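Local coordinates for protein putative amidohydrolase (Unidentified, PDB 3MKV) that probably hydrolyses dipeptides that end in proline, as a two-zinc prolidase of the amidohydrolase superfamily, at residues I71-P76 with A284-K289; D144-S149 with G168-G173; D175-A180 with I217-A222. All blocks are in the same frame, centred on the assembly; numbering follows the deposited sequence.

Interaction 1 (I71-P76 with A284-K289); sequences IEFNLP and ASEGEK
Phe73 reaches across to Glu286 and Gly287, and its ring carries the whole of this contact. The interaction is van der Waals in kind. The alpha carbon of Gly287 sits over one face of the ring, offset toward the rim, with Phe73 CE2 and Gly287 CA 4.1 Å apart. With no side chain on Gly287, the ring lies against the main chain itself. The second touch comes from the aliphatic part of Glu286, whose CG is 4.2 Å from Phe73 CZ and approaches the ring obliquely. With chi1 at -77°, Phe73 CG stands anti to the carbonyl carbon and beside the backbone N, which sends the ring out from the loop toward residues 286 and 287. Tyr290 and Glu330 also pack on it, so the ring is buried among loops.

Polar groups play their part on each side separately, as no hydrogen bond spans the two segments. The Glu286 carboxylate turns to Arg333, a long and weak ion pair, leaving its methylene to meet the phenyl ring. Beside Phe73, Glu72 OE1 forms salt bridges with both Arg77 and Arg89, and Asn74 serves as N-cap of helix 75-78, its OD1 accepting from the backbone N of Arg77.

The loop holding Phe73 leaves the strand end at the zinc ligands His65 and His67, and the phenyl side chain is about 12 Å from a bound zinc ion. Helix 277-286 follows strand 272-274. The contact thus joins the loop after the first metal-binding strand to the end region of that helix, consistent with the C-terminal, metal-bearing end of an amidohydrolase TIM barrel.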
ATOM      1  N   ILE A  71      30.722  14.010   5.066  1.00 54.66           N
ATOM      2  CA  ILE A  71      31.502  14.844   4.156  1.00 53.23           C
ATOM      3  C   ILE A  71      31.228  16.332   4.345  1.00 54.04           C
ATOM      4  O   ILE A  71      31.917  17.171   3.758  1.00 53.74           O
ATOM      5  CB  ILE A  71      31.255  14.471   2.673  1.00 52.70           C
ATOM      6  CG1 ILE A  71      29.784  14.678   2.295  1.00 51.29           C
ATOM      7  CG2 ILE A  71      31.675  13.036   2.388  1.00 43.03           C
ATOM      8  CD1 ILE A  71      29.534  14.593   0.787  1.00 53.33           C
ATOM      9  N   GLU A  72      30.219  16.656   5.152  1.00 51.49           N
ATOM     10  CA  GLU A  72      30.027  18.034   5.602  1.00 58.63           C
ATOM     11  C   GLU A  72      29.376  18.132   6.976  1.00 57.77           C
ATOM     12  O   GLU A  72      28.923  17.129   7.525  1.00 54.97           O
ATOM     13  CB  GLU A  72      29.283  18.898   4.570  1.00 59.20           C
ATOM     14  CG  GLU A  72      28.584  18.156   3.442  1.00 69.69           C
ATOM     15  CD  GLU A  72      27.760  19.095   2.563  1.00 75.43           C
ATOM     16  OE1 GLU A  72      27.858  19.014   1.313  1.00 77.48           O
ATOM     17  OE2 GLU A  72      27.018  19.930   3.132  1.00 90.94           O
ATOM     18  N   PHE A  73      29.348  19.347   7.526  1.00 58.78           N
ATOM     19  CA  PHE A  73      28.760  19.614   8.845  1.00 62.14           C
ATOM     20  C   PHE A  73      27.235  19.410   8.921  1.00 61.87           C
ATOM     21  O   PHE A  73      26.698  19.128   9.991  1.00 63.37           O
ATOM     22  CB  PHE A  73      29.108  21.036   9.313  1.00 66.91           C
ATOM     23  CG  PHE A  73      30.522  21.188   9.829  1.00 75.13           C
ATOM     24  CD1 PHE A  73      31.539  21.644   8.999  1.00 78.90           C
ATOM     25  CD2 PHE A  73      30.834  20.880  11.152  1.00 79.04           C
ATOM     26  CE1 PHE A  73      32.839  21.785   9.475  1.00 74.01           C
ATOM     27  CE2 PHE A  73      32.135  21.020  11.634  1.00 73.92           C
ATOM     28  CZ  PHE A  73      33.132  21.475  10.794  1.00 69.18           C
ATOM     29  N   ASN A  74      26.539  19.564   7.800  1.00 55.62           N
ATOM     30  CA  ASN A  74      25.090  19.388   7.775  1.00 54.22           C
ATOM     31  C   ASN A  74      24.694  17.969   7.334  1.00 54.48           C
ATOM     32  O   ASN A  74      24.587  17.666   6.138  1.00 55.04           O
ATOM     33  CB  ASN A  74      24.439  20.452   6.881  1.00 57.49           C
ATOM     34  CG  ASN A  74      22.918  20.369   6.873  1.00 60.29           C
ATOM     35  OD1 ASN A  74      22.321  19.485   7.492  1.00 69.27           O
ATOM     36  ND2 ASN A  74      22.283  21.293   6.156  1.00 50.88           N
ATOM     37  N   LEU A  75      24.463  17.108   8.318  1.00 50.96           N
ATOM     38  CA  LEU A  75      24.268  15.691   8.076  1.00 50.30           C
ATOM     39  C   LEU A  75      22.932  15.381   7.402  1.00 54.52           C
ATOM     40  O   LEU A  75      22.872  14.563   6.485  1.00 51.27           O
ATOM     41  CB  LEU A  75      24.423  14.922   9.388  1.00 48.46           C
ATOM     42  CG  LEU A  75      25.807  15.126  10.021  1.00 50.78           C
ATOM     43  CD1 LEU A  75      25.951  14.341  11.317  1.00 48.95           C
ATOM     44  CD2 LEU A  75      26.899  14.736   9.039  1.00 42.72           C
ATOM     45  N   PRO A  76      21.854  16.047   7.841  1.00 55.84           N
ATOM     46  CA  PRO A  76      20.591  15.819   7.163  1.00 53.95           C
ATOM     47  C   PRO A  76      20.744  16.111   5.683  1.00 53.37           C
ATOM     48  O   PRO A  76      20.209  15.381   4.845  1.00 55.98           O
ATOM     49  CB  PRO A  76      19.652  16.841   7.809  1.00 53.63           C
ATOM     50  CG  PRO A  76      20.238  17.081   9.163  1.00 52.45           C
ATOM     51  CD  PRO A  76      21.730  17.023   8.938  1.00 56.37           C
ATOM     52  N   ALA A 284      32.749  24.406  17.701  1.00 79.07           N
ATOM     53  CA  ALA A 284      32.734  25.764  18.231  1.00 79.52           C
ATOM     54  C   ALA A 284      33.520  26.734  17.345  1.00 82.53           C
ATOM     55  O   ALA A 284      33.064  27.841  17.080  1.00 82.48           O
ATOM     56  CB  ALA A 284      33.273  25.782  19.657  1.00 78.28           C
ATOM     57  N   SER A 285      34.691  26.303  16.876  1.00 86.97           N
ATOM     58  CA  SER A 285      35.616  27.170  16.133  1.00 89.13           C
ATOM     59  C   SER A 285      35.175  27.516  14.711  1.00 88.38           C
ATOM     60  O   SER A 285      35.261  28.668  14.290  1.00 87.15           O
ATOM     61  CB  SER A 285      37.011  26.533  16.068  1.00 90.15           C
ATOM     62  OG  SER A 285      37.447  26.106  17.347  1.00 95.25           O
ATOM     63  N   GLU A 286      34.725  26.515  13.965  1.00 90.70           N
ATOM     64  CA  GLU A 286      34.506  26.689  12.538  1.00 94.19           C
ATOM     65  C   GLU A 286      33.217  26.031  12.066  1.00 94.25           C
ATOM     66  O   GLU A 286      32.969  25.940  10.864  1.00 96.50           O
ATOM     67  CB  GLU A 286      35.694  26.120  11.755  1.00 93.74           C
ATOM     68  CG  GLU A 286      35.794  24.596  11.797  1.00 94.96           C
ATOM     69  CD  GLU A 286      37.135  24.077  11.295  1.00 98.48           C
ATOM     70  OE1 GLU A 286      38.178  24.600  11.743  1.00101.75           O
ATOM     71  OE2 GLU A 286      37.146  23.144  10.460  1.00 97.07           O
ATOM     72  N   GLY A 287      32.403  25.574  13.012  1.00 93.70           N
ATOM     73  CA  GLY A 287      31.148  24.897  12.692  1.00 91.49           C
ATOM     74  C   GLY A 287      30.185  25.722  11.854  1.00 91.21           C
ATOM     75  O   GLY A 287      29.655  25.244  10.849  1.00 88.68           O
ATOM     76  N   GLU A 288      29.966  26.966  12.264  1.00 93.92           N
ATOM     77  CA  GLU A 288      29.010  27.842  11.592  1.00 96.08           C
ATOM     78  C   GLU A 288      29.509  28.354  10.245  1.00 96.27           C
ATOM     79  O   GLU A 288      28.723  28.523   9.309  1.00 94.23           O
ATOM     80  CB  GLU A 288      28.663  29.029  12.483  1.00 95.93           C
ATOM     81  CG  GLU A 288      27.686  29.986  11.843  1.00 98.18           C
ATOM     82  CD  GLU A 288      27.575  31.277  12.613  1.00103.40           C
ATOM     83  OE1 GLU A 288      26.794  32.160  12.193  1.00102.11           O
ATOM     84  OE2 GLU A 288      28.272  31.408  13.644  1.00103.94           O
ATOM     85  N   LYS A 289      30.810  28.616  10.162  1.00 96.63           N
ATOM     86  CA  LYS A 289      31.433  29.083   8.927  1.00 96.64           C
ATOM     87  C   LYS A 289      31.255  28.093   7.777  1.00 96.35           C
ATOM     88  O   LYS A 289      31.077  28.488   6.625  1.00 94.13           O
ATOM     89  CB  LYS A 289      32.922  29.343   9.151  1.00 99.09           C
ATOM     90  CG  LYS A 289      33.719  29.530   7.867  1.00102.81           C
ATOM     91  CD  LYS A 289      35.087  30.134   8.153  1.00110.39           C
ATOM     92  CE  LYS A 289      35.633  30.859   6.928  1.00112.61           C
ATOM     93  NZ  LYS A 289      36.610  31.921   7.301  1.00107.42           N
TER

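Interaction 2 (D144-S149 with G168-G173)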
ATOM      1  N   ASP A 144      17.813  10.845  13.862  1.00 59.45           N
ATOM      2  CA  ASP A 144      16.610  11.142  13.081  1.00 56.97           C
ATOM      3  C   ASP A 144      16.789  12.522  12.458  1.00 60.10           C
ATOM      4  O   ASP A 144      16.761  13.533  13.157  1.00 62.78           O
ATOM      5  CB  ASP A 144      15.357  11.103  13.966  1.00 52.71           C
ATOM      6  CG  ASP A 144      14.061  11.367  13.179  1.00 60.00           C
ATOM      7  OD1 ASP A 144      14.134  11.822  12.008  1.00 52.77           O
ATOM      8  OD2 ASP A 144      12.963  11.116  13.742  1.00 48.05           O
ATOM      9  N   PRO A 145      16.968  12.567  11.133  1.00 62.57           N
ATOM     10  CA  PRO A 145      17.401  13.780  10.448  1.00 62.59           C
ATOM     11  C   PRO A 145      16.278  14.776  10.160  1.00 60.77           C
ATOM     12  O   PRO A 145      16.557  15.899   9.754  1.00 58.30           O
ATOM     13  CB  PRO A 145      17.966  13.235   9.130  1.00 63.90           C
ATOM     14  CG  PRO A 145      17.133  12.044   8.845  1.00 63.99           C
ATOM     15  CD  PRO A 145      16.750  11.451  10.193  1.00 62.46           C
ATOM     16  N   ARG A 146      15.028  14.370  10.374  1.00 60.36           N
ATOM     17  CA  ARG A 146      13.872  15.188   9.992  1.00 57.61           C
ATOM     18  C   ARG A 146      13.740  16.490  10.765  1.00 59.82           C
ATOM     19  O   ARG A 146      13.939  16.533  11.977  1.00 60.21           O
ATOM     20  CB  ARG A 146      12.581  14.378  10.097  1.00 57.76           C
ATOM     21  CG  ARG A 146      12.434  13.335   9.003  1.00 55.50           C
ATOM     22  CD  ARG A 146      11.268  12.404   9.281  1.00 57.46           C
ATOM     23  NE  ARG A 146      11.507  11.583  10.459  1.00 59.06           N
ATOM     24  CZ  ARG A 146      10.698  10.614  10.866  1.00 50.79           C
ATOM     25  NH1 ARG A 146       9.592  10.344  10.183  1.00 57.73           N
ATOM     26  NH2 ARG A 146      10.997   9.912  11.946  1.00 36.87           N
ATOM     27  N   ALA A 147      13.407  17.555  10.043  1.00 60.83           N
ATOM     28  CA  ALA A 147      13.254  18.879  10.635  1.00 58.98           C
ATOM     29  C   ALA A 147      11.932  18.977  11.396  1.00 56.44           C
ATOM     30  O   ALA A 147      11.009  18.200  11.139  1.00 55.52           O
ATOM     31  CB  ALA A 147      13.313  19.943   9.545  1.00 57.24           C
ATOM     32  N   ARG A 148      11.841  19.933  12.320  1.00 53.67           N
ATOM     33  CA  ARG A 148      10.626  20.117  13.108  1.00 55.79           C
ATOM     34  C   ARG A 148       9.543  20.866  12.339  1.00 57.55           C
ATOM     35  O   ARG A 148       9.778  21.950  11.817  1.00 59.19           O
ATOM     36  CB  ARG A 148      10.905  20.854  14.419  1.00 55.57           C
ATOM     37  CG  ARG A 148       9.623  21.283  15.147  1.00 51.51           C
ATOM     38  CD  ARG A 148       9.891  21.660  16.601  1.00 52.30           C
ATOM     39  NE  ARG A 148      10.409  20.527  17.361  1.00 56.30           N
ATOM     40  CZ  ARG A 148      10.907  20.602  18.592  1.00 57.97           C
ATOM     41  NH1 ARG A 148      10.961  21.776  19.214  1.00 59.19           N
ATOM     42  NH2 ARG A 148      11.356  19.498  19.201  1.00 47.38           N
ATOM     43  N   SER A 149       8.354  20.273  12.280  1.00 56.43           N
ATOM     44  CA  SER A 149       7.205  20.913  11.661  1.00 55.10           C
ATOM     45  C   SER A 149       5.894  20.366  12.251  1.00 52.05           C
ATOM     46  O   SER A 149       5.871  19.919  13.390  1.00 50.95           O
ATOM     47  CB  SER A 149       7.241  20.753  10.139  1.00 50.33           C
ATOM     48  OG  SER A 149       6.224  21.546   9.536  1.00 46.24           O
ATOM     49  N   GLY A 168      22.497   7.266   9.925  1.00 44.74           N
ATOM     50  CA  GLY A 168      21.607   6.432  10.711  1.00 46.43           C
ATOM     51  C   GLY A 168      20.303   6.048  10.041  1.00 44.26           C
ATOM     52  O   GLY A 168      20.096   6.304   8.865  1.00 48.07           O
ATOM     53  N   ARG A 169      19.426   5.417  10.815  1.00 45.90           N
ATOM     54  CA  ARG A 169      18.110   5.009  10.355  1.00 44.55           C
ATOM     55  C   ARG A 169      17.200   5.011  11.564  1.00 43.83           C
ATOM     56  O   ARG A 169      17.644   4.697  12.661  1.00 45.97           O
ATOM     57  CB  ARG A 169      18.158   3.602   9.777  1.00 45.32           C
ATOM     58  CG  ARG A 169      18.577   2.544  10.796  1.00 51.56           C
ATOM     59  CD  ARG A 169      18.670   1.167  10.155  1.00 48.98           C
ATOM     60  NE  ARG A 169      17.363   0.657   9.769  1.00 38.49           N
ATOM     61  CZ  ARG A 169      17.169  -0.514   9.161  1.00 47.48           C
ATOM     62  NH1 ARG A 169      18.198  -1.292   8.858  1.00 44.32           N
ATOM     63  NH2 ARG A 169      15.942  -0.906   8.847  1.00 41.64           N
ATOM     64  N   VAL A 170      15.929   5.350  11.361  1.00 46.45           N
ATOM     65  CA  VAL A 170      14.959   5.366  12.448  1.00 46.46           C
ATOM     66  C   VAL A 170      14.298   4.014  12.646  1.00 48.89           C
ATOM     67  O   VAL A 170      14.007   3.301  11.685  1.00 51.47           O
ATOM     68  CB  VAL A 170      13.866   6.423  12.226  1.00 50.40           C
ATOM     69  CG1 VAL A 170      12.806   6.334  13.339  1.00 38.30           C
ATOM     70  CG2 VAL A 170      14.491   7.808  12.169  1.00 48.52           C
ATOM     71  N   ALA A 171      14.063   3.670  13.904  1.00 50.26           N
ATOM     72  CA  ALA A 171      13.451   2.400  14.255  1.00 53.00           C
ATOM     73  C   ALA A 171      12.914   2.484  15.690  1.00 53.44           C
ATOM     74  O   ALA A 171      13.608   2.964  16.591  1.00 51.24           O
ATOM     75  CB  ALA A 171      14.473   1.252  14.114  1.00 48.57           C
ATOM     76  N   ASP A 172      11.679   2.028  15.892  1.00 50.97           N
ATOM     77  CA  ASP A 172      11.047   2.089  17.207  1.00 49.19           C
ATOM     78  C   ASP A 172      10.383   0.771  17.514  1.00 50.54           C
ATOM     79  O   ASP A 172       9.728   0.170  16.661  1.00 49.25           O
ATOM     80  CB  ASP A 172       9.994   3.195  17.256  1.00 46.98           C
ATOM     81  CG  ASP A 172      10.561   4.559  16.924  1.00 52.15           C
ATOM     82  OD1 ASP A 172      11.125   5.229  17.822  1.00 58.19           O
ATOM     83  OD2 ASP A 172      10.424   4.972  15.759  1.00 52.37           O
ATOM     84  N   GLY A 173      10.555   0.322  18.747  1.00 53.09           N
ATOM     85  CA  GLY A 173       9.897  -0.874  19.195  1.00 55.12           C
ATOM     86  C   GLY A 173      10.779  -2.068  18.976  1.00 53.68           C
ATOM     87  O   GLY A 173      11.527  -2.123  18.006  1.00 54.09           O
TER
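The loop at Asp144 passes strand 168-170 at its end, with Asp144 CA and Val170 CA 6.0 Å apart and no hydrogen bond between the two segments. What meets is one methyl group and an ion pair. Val170 CG2 lies over the flat carboxylate of Asp144, 3.7 Å from Asp144 CG and almost as near to both oxygens. Arg146 comes in beside it, its NH2 4.1 Å from the same methyl, the two side chains crossing at about a right angle.

Asp144 and Arg146 hold each other side-on. Arg146 NE gives a nearly straight bond of 3.1 Å to the syn lone pair of Asp144 OD1, close to the guanidinium plane, while Arg146 NH2 reaches Asp144 OD2 at 2.9 Å from above the carboxylate plane. A bend at chi3 (-66°) folds the arginine back to make this possible. Outside partners fix both ends further: Gly140 N donates to Asp144 OD2, and Arg146 NH1 to Pro153 O. Farther along the two segments, Arg148 and Asp172 bind a second subunit, Asp172 through a salt bridge with its Arg182.

Asp144 OD1 also accepts from Arg146 N, at 3.2 Å and 166°, which makes 144-146 an Asx turn reinforced by a salt bridge, set in the long loop between strands 135-137 and 168-170.

Interaction 3 (D175-A180 with I217-A222)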
ATOM      1  N   ASP A 175      10.396  -5.009  17.899  1.00 52.91           N
ATOM      2  CA  ASP A 175      10.342  -5.705  16.618  1.00 56.44           C
ATOM      3  C   ASP A 175      11.114  -4.932  15.562  1.00 49.39           C
ATOM      4  O   ASP A 175      11.907  -5.512  14.831  1.00 60.17           O
ATOM      5  CB  ASP A 175       8.895  -5.963  16.169  1.00 58.85           C
ATOM      6  CG  ASP A 175       8.265  -7.148  16.886  1.00 64.24           C
ATOM      7  OD1 ASP A 175       7.050  -7.380  16.696  1.00 65.79           O
ATOM      8  OD2 ASP A 175       8.982  -7.847  17.641  1.00 63.12           O
ATOM      9  N   GLU A 176      10.888  -3.626  15.485  1.00 46.34           N
ATOM     10  CA  GLU A 176      11.591  -2.794  14.518  1.00 40.49           C
ATOM     11  C   GLU A 176      13.096  -2.801  14.742  1.00 43.97           C
ATOM     12  O   GLU A 176      13.864  -2.824  13.784  1.00 53.20           O
ATOM     13  CB  GLU A 176      11.072  -1.364  14.540  1.00 45.52           C
ATOM     14  CG  GLU A 176       9.796  -1.153  13.753  1.00 47.15           C
ATOM     15  CD  GLU A 176       9.539   0.308  13.422  1.00 57.51           C
ATOM     16  OE1 GLU A 176       8.361   0.656  13.186  1.00 61.07           O
ATOM     17  OE2 GLU A 176      10.506   1.109  13.385  1.00 56.16           O
ATOM     18  N   VAL A 177      13.530  -2.797  15.997  1.00 43.86           N
ATOM     19  CA  VAL A 177      14.965  -2.720  16.283  1.00 43.80           C
ATOM     20  C   VAL A 177      15.653  -4.071  16.147  1.00 44.87           C
ATOM     21  O   VAL A 177      16.850  -4.143  15.887  1.00 49.66           O
ATOM     22  CB  VAL A 177      15.271  -2.070  17.667  1.00 41.67           C
ATOM     23  CG1 VAL A 177      14.609  -0.723  17.759  1.00 32.14           C
ATOM     24  CG2 VAL A 177      14.808  -2.977  18.817  1.00 41.41           C
ATOM     25  N   ARG A 178      14.899  -5.147  16.318  1.00 51.16           N
ATOM     26  CA  ARG A 178      15.439  -6.476  16.029  1.00 47.32           C
ATOM     27  C   ARG A 178      15.658  -6.628  14.538  1.00 45.87           C
ATOM     28  O   ARG A 178      16.748  -6.963  14.104  1.00 47.88           O
ATOM     29  CB  ARG A 178      14.500  -7.578  16.531  1.00 49.43           C
ATOM     30  CG  ARG A 178      14.916  -8.186  17.855  1.00 42.33           C
ATOM     31  CD  ARG A 178      13.959  -9.270  18.293  1.00 52.09           C
ATOM     32  NE  ARG A 178      14.181  -9.602  19.698  1.00 67.79           N
ATOM     33  CZ  ARG A 178      13.285 -10.188  20.486  1.00 71.25           C
ATOM     34  NH1 ARG A 178      13.592 -10.440  21.751  1.00 80.23           N
ATOM     35  NH2 ARG A 178      12.085 -10.522  20.019  1.00 67.39           N
ATOM     36  N   ARG A 179      14.616  -6.370  13.754  1.00 47.73           N
ATOM     37  CA  ARG A 179      14.717  -6.512  12.310  1.00 51.13           C
ATOM     38  C   ARG A 179      15.837  -5.629  11.749  1.00 46.10           C
ATOM     39  O   ARG A 179      16.634  -6.064  10.922  1.00 48.78           O
ATOM     40  CB  ARG A 179      13.373  -6.205  11.637  1.00 48.68           C
ATOM     41  CG  ARG A 179      13.249  -6.794  10.217  1.00 50.59           C
ATOM     42  CD  ARG A 179      11.801  -6.778   9.687  1.00 60.37           C
ATOM     43  NE  ARG A 179      10.967  -5.789  10.373  1.00 76.08           N
ATOM     44  CZ  ARG A 179       9.978  -6.086  11.221  1.00 79.98           C
ATOM     45  NH1 ARG A 179       9.667  -7.354  11.484  1.00 72.41           N
ATOM     46  NH2 ARG A 179       9.289  -5.111  11.803  1.00 75.21           N
ATOM     47  N   ALA A 180      15.895  -4.390  12.214  1.00 43.97           N
ATOM     48  CA  ALA A 180      16.909  -3.454  11.772  1.00 43.40           C
ATOM     49  C   ALA A 180      18.308  -4.001  12.032  1.00 44.95           C
ATOM     50  O   ALA A 180      19.154  -4.007  11.140  1.00 50.32           O
ATOM     51  CB  ALA A 180      16.719  -2.109  12.458  1.00 41.09           C
ATOM     52  N   ILE A 217      16.996  -1.386  23.939  1.00 47.54           N
ATOM     53  CA  ILE A 217      18.442  -1.551  24.080  1.00 49.73           C
ATOM     54  C   ILE A 217      18.810  -3.009  24.301  1.00 50.60           C
ATOM     55  O   ILE A 217      19.681  -3.545  23.613  1.00 56.09           O
ATOM     56  CB  ILE A 217      19.016  -0.715  25.241  1.00 49.28           C
ATOM     57  CG1 ILE A 217      18.818   0.776  24.982  1.00 51.40           C
ATOM     58  CG2 ILE A 217      20.506  -1.034  25.466  1.00 31.37           C
ATOM     59  CD1 ILE A 217      19.333   1.664  26.128  1.00 55.01           C
ATOM     60  N   ARG A 218      18.152  -3.645  25.264  1.00 51.17           N
ATOM     61  CA  ARG A 218      18.408  -5.052  25.562  1.00 51.54           C
ATOM     62  C   ARG A 218      18.111  -5.967  24.365  1.00 53.33           C
ATOM     63  O   ARG A 218      18.833  -6.937  24.132  1.00 55.80           O
ATOM     64  CB  ARG A 218      17.640  -5.507  26.809  1.00 50.44           C
ATOM     65  CG  ARG A 218      18.036  -4.769  28.088  1.00 57.89           C
ATOM     66  CD  ARG A 218      17.498  -5.452  29.353  1.00 55.72           C
ATOM     67  NE  ARG A 218      16.127  -5.040  29.651  1.00 61.45           N
ATOM     68  CZ  ARG A 218      15.801  -4.122  30.558  1.00 63.41           C
ATOM     69  NH1 ARG A 218      16.744  -3.518  31.283  1.00 56.19           N
ATOM     70  NH2 ARG A 218      14.528  -3.811  30.741  1.00 65.06           N
ATOM     71  N   ALA A 219      17.061  -5.674  23.601  1.00 52.31           N
ATOM     72  CA  ALA A 219      16.825  -6.442  22.366  1.00 51.09           C
ATOM     73  C   ALA A 219      17.969  -6.252  21.367  1.00 48.01           C
ATOM     74  O   ALA A 219      18.420  -7.213  20.752  1.00 52.42           O
ATOM     75  CB  ALA A 219      15.499  -6.068  21.722  1.00 50.14           C
ATOM     76  N   ILE A 220      18.429  -5.013  21.209  1.00 43.92           N
ATOM     77  CA  ILE A 220      19.515  -4.702  20.276  1.00 43.99           C
ATOM     78  C   ILE A 220      20.818  -5.404  20.675  1.00 45.41           C
ATOM     79  O   ILE A 220      21.469  -6.035  19.848  1.00 48.73           O
ATOM     80  CB  ILE A 220      19.734  -3.167  20.125  1.00 46.44           C
ATOM     81  CG1 ILE A 220      18.539  -2.514  19.420  1.00 45.42           C
ATOM     82  CG2 ILE A 220      20.972  -2.886  19.308  1.00 42.67           C
ATOM     83  CD1 ILE A 220      18.379  -1.013  19.676  1.00 38.55           C
ATOM     84  N   VAL A 221      21.184  -5.311  21.950  1.00 47.27           N
ATOM     85  CA  VAL A 221      22.386  -5.971  22.456  1.00 42.97           C
ATOM     86  C   VAL A 221      22.343  -7.506  22.268  1.00 43.94           C
ATOM     87  O   VAL A 221      23.325  -8.122  21.859  1.00 44.14           O
ATOM     88  CB  VAL A 221      22.621  -5.626  23.946  1.00 38.92           C
ATOM     89  CG1 VAL A 221      23.790  -6.390  24.467  1.00 44.34           C
ATOM     90  CG2 VAL A 221      22.839  -4.113  24.137  1.00 27.76           C
ATOM     91  N   ALA A 222      21.202  -8.119  22.563  1.00 46.93           N
ATOM     92  CA  ALA A 222      21.045  -9.562  22.387  1.00 47.63           C
ATOM     93  C   ALA A 222      21.218  -9.969  20.926  1.00 44.25           C
ATOM     94  O   ALA A 222      21.916 -10.931  20.618  1.00 50.48           O
ATOM     95  CB  ALA A 222      19.702 -10.009  22.905  1.00 48.87           C
TER
HETATM   96  O   HOH W   1      16.656  -9.669  20.740  1.00 53.86           O
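Val177 and Ile220 meet at about a right angle, the branched end of the valine lying across the CG1-CD1 arm of the isoleucine. Val177 CB comes to 3.7 Å from Ile220 CG1 and 3.8 Å from Ile220 CD1, and the valine's CG2 methyl rests against the same arm. That methyl sits between the backbone N and the carbonyl carbon, which also turns it to Ala219, whose CB is 4.3 Å from Val177 CG2. Ile220 leaves its helix across the contact rather than straight at it, and it is the outer part of the chain that swings over to Val177. Tyr212 packs on Val177, and Val181 and Val231 on Ile220, so the apolar pair is buried.

The two helices run nearly side by side, their local axes 8.9 Å apart and crossing at -21°. They are neighbouring outer helices of the amidohydrolase TIM barrel: helix 174-187 comes before, and helix 214-225 after, the carboxylated Lys193 that binds both zinc sites, and the same N-to-C sense is what successive beta-alpha units produce.

Next along the helix, Arg178 stretches past Ala219, its chain extended beyond a chi1 of -100°, off any staggered position. Arg178 NE passes 4.3 Å from Ala219 CB, the methyl lying oblique to the guanidinium. A water then joins the helices: Arg178 NE donates to it at 2.7 Å, the water standing at the guanidinium edge and in its plane, and it donates in turn to the carbonyl O of Ala219. Glu223 offers the arginine a further, long and weak ion pair. Taking no part in the helix pair, Glu176 forms a salt bridge with Arg179 of one neighbouring subunit, while Arg179 pairs with Glu176 of another.

Following the chain from the N terminus, segment 71-76 comes first, shortly after the zinc ligands His65 and His67. Segment 144-149 next opens interaction 2, which closes an 18-residue loop at strand 168-170. The chain then enters helix 174-187, and interaction 3 closes when helix 214-225 comes alongside. Only at 284-289 does interaction 1 close, so both others nest inside its loop; they stand in series with each other, and none cross. Interactions 2 and 3 touch, with Ala171 CA 3.3 Å from Glu176 OE2, and Pro76 CB packs on Pro145 O between 1 and 2. Interaction 1 ties a loop to helix 277-286, interaction 2 a loop to strand 168-170, and interaction 3 two outer helices.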